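Local coordinates for protein putative branched-chain amino acid ABC transporter (Chromobacterium violaceum, PDB 4PYR) that binds glutathione and, as a putative LppC-type lipoprotein with a periplasmic-binding-protein-like fold, may act as an enzyme regulator, at residues Val60-Gly65 with Arg259-Leu264. Numbering follows the deposited sequence.
Sequences VNVVIG and RLAVQL
Ala261 presents its methyl group to two side chains of strand 62-64 and is the residue that both of them touch. CB of Ala261 lies 3.8 Å from CG2 of Val62 and 3.9 Å from CG1 of Ile64, which reach it from two positions along the same face of the strand. CD1 of Ile64 comes alongside too, 4.0 Å from CB of Ala261. With chi1 of 56°, Val62 places CG1 between its backbone N and carbonyl carbon, 4.1 Å from CB of Ala261, and CG2 anti to that N. The CG2 methyl lies against the helix backbone, 3.5 Å from the carbonyl O of Ala261, a van der Waals contact, and 4.2 Å from CB of Leu264, one turn further on.

The short strand and the helix run nearly antiparallel, at 161°, with their axes 8.1 Å apart, a close approach that suits alanine at the interface. Val63 points to the other side of the sheet, where it touches Tyr52 of helix 48-57. Strand 62-64 is held between strands 2-8 and 83-85 by backbone hydrogen bonds, and Ile4 touches both Val62 and Ile64. The C-terminal part of helix 245-265 packs against this central strand of the five-stranded parallel sheet, joining regions nearly 200 residues apart. The side chains meet through buried aliphatic groups, which implies a small apolar contact stabilised by burial, without directional bonds between the segments.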
loop_
_atom_site.group_PDB
_atom_site.type_symbol
_atom_site.label_atom_id
_atom_site.label_comp_id
_atom_site.label_asym_id
_atom_site.label_seq_id
_atom_site.Cartn_x
_atom_site.Cartn_y
_atom_site.Cartn_z
ATOM N N VAL A 60 17.623 -5.586 -20.569
ATOM C CA VAL A 60 16.589 -5.004 -19.722
ATOM C C VAL A 60 16.755 -3.473 -19.633
ATOM O O VAL A 60 17.878 -2.967 -19.434
ATOM C CB VAL A 60 16.623 -5.703 -18.344
ATOM C CG1 VAL A 60 15.906 -4.933 -17.259
ATOM C CG2 VAL A 60 16.090 -7.125 -18.504
ATOM N N ASN A 61 15.678 -2.727 -19.848
ATOM C CA ASN A 61 15.744 -1.268 -19.691
ATOM C C ASN A 61 14.924 -0.664 -18.554
ATOM O O ASN A 61 14.934 0.553 -18.388
ATOM C CB ASN A 61 15.485 -0.571 -21.023
ATOM C CG ASN A 61 14.289 -1.125 -21.755
ATOM O OD1 ASN A 61 13.377 -1.620 -21.143
ATOM N ND2 ASN A 61 14.300 -1.050 -23.071
ATOM N N VAL A 62 14.234 -1.516 -17.770
ATOM C CA VAL A 62 13.643 -1.097 -16.508
ATOM C C VAL A 62 13.498 -2.380 -15.675
ATOM O O VAL A 62 13.463 -3.460 -16.232
ATOM C CB VAL A 62 12.255 -0.472 -16.767
ATOM C CG1 VAL A 62 11.366 -1.452 -17.520
ATOM C CG2 VAL A 62 11.599 0.091 -15.519
ATOM N N VAL A 63 13.514 -2.223 -14.368
ATOM C CA VAL A 63 13.427 -3.355 -13.449
ATOM C C VAL A 63 12.313 -3.159 -12.447
ATOM O O VAL A 63 12.065 -2.051 -11.997
ATOM C CB VAL A 63 14.790 -3.564 -12.744
ATOM C CG1 VAL A 63 14.660 -4.450 -11.517
ATOM C CG2 VAL A 63 15.795 -4.169 -13.714
ATOM N N ILE A 64 11.580 -4.261 -12.196
ATOM C CA ILE A 64 10.644 -4.364 -11.075
ATOM C C ILE A 64 11.324 -5.244 -10.043
ATOM O O ILE A 64 11.779 -6.343 -10.367
ATOM C CB ILE A 64 9.319 -5.014 -11.504
ATOM C CG1 ILE A 64 8.599 -4.039 -12.444
ATOM C CG2 ILE A 64 8.462 -5.356 -10.266
ATOM C CD1 ILE A 64 7.444 -4.701 -13.186
ATOM N N GLY A 65 11.419 -4.722 -8.820
ATOM C CA GLY A 65 12.158 -5.382 -7.772
ATOM C C GLY A 65 13.330 -4.531 -7.353
ATOM O O GLY A 65 13.650 -3.550 -8.011
ATOM N N ARG A 259 2.764 -1.446 -14.925
ATOM C CA ARG A 259 2.344 -0.230 -15.601
ATOM C C ARG A 259 3.314 0.902 -15.396
ATOM O O ARG A 259 3.604 1.631 -16.346
ATOM C CB ARG A 259 0.955 0.181 -15.185
ATOM C CG ARG A 259 -0.099 -0.910 -15.512
ATOM C CD ARG A 259 -1.496 -0.654 -14.914
ATOM N NE ARG A 259 -2.100 0.573 -15.415
ATOM C CZ ARG A 259 -2.936 1.361 -14.770
ATOM N NH1 ARG A 259 -3.306 1.101 -13.517
ATOM N NH2 ARG A 259 -3.430 2.421 -15.368
ATOM N N LEU A 260 3.780 1.051 -14.162
ATOM C CA LEU A 260 4.792 2.089 -13.850
ATOM C C LEU A 260 6.109 1.825 -14.532
ATOM O O LEU A 260 6.738 2.767 -15.053
ATOM C CB LEU A 260 5.033 2.205 -12.363
ATOM C CG LEU A 260 4.049 2.980 -11.557
ATOM C CD1 LEU A 260 4.490 2.874 -10.096
ATOM C CD2 LEU A 260 4.017 4.418 -11.984
ATOM N N ALA A 261 6.540 0.570 -14.557
ATOM C CA ALA A 261 7.787 0.210 -15.248
ATOM C C ALA A 261 7.743 0.623 -16.687
ATOM O O ALA A 261 8.717 1.198 -17.207
ATOM C CB ALA A 261 8.042 -1.277 -15.142
ATOM N N VAL A 262 6.629 0.378 -17.363
ATOM C CA VAL A 262 6.514 0.769 -18.766
ATOM C C VAL A 262 6.669 2.284 -18.922
ATOM O O VAL A 262 7.356 2.738 -19.830
ATOM C CB VAL A 262 5.182 0.303 -19.394
ATOM C CG1 VAL A 262 5.008 0.895 -20.763
ATOM C CG2 VAL A 262 5.161 -1.226 -19.464
ATOM N N GLN A 263 6.085 3.065 -18.013
ATOM C CA GLN A 263 6.228 4.514 -18.076
ATOM C C GLN A 263 7.654 4.987 -17.762
ATOM O O GLN A 263 8.164 5.963 -18.413
ATOM C CB GLN A 263 5.178 5.172 -17.195
ATOM C CG GLN A 263 3.751 4.717 -17.534
ATOM C CD GLN A 263 3.347 4.964 -18.972
ATOM O OE1 GLN A 263 2.772 4.089 -19.672
ATOM N NE2 GLN A 263 3.645 6.168 -19.434
ATOM N N LEU A 264 8.270 4.312 -16.770
ATOM C CA LEU A 264 9.629 4.672 -16.319
ATOM C C LEU A 264 10.675 4.388 -17.381
ATOM O O LEU A 264 11.758 5.032 -17.404
ATOM C CB LEU A 264 9.985 3.911 -15.050
ATOM C CG LEU A 264 9.307 4.472 -13.793
ATOM C CD1 LEU A 264 9.387 3.506 -12.616
ATOM C CD2 LEU A 264 9.904 5.826 -13.413
#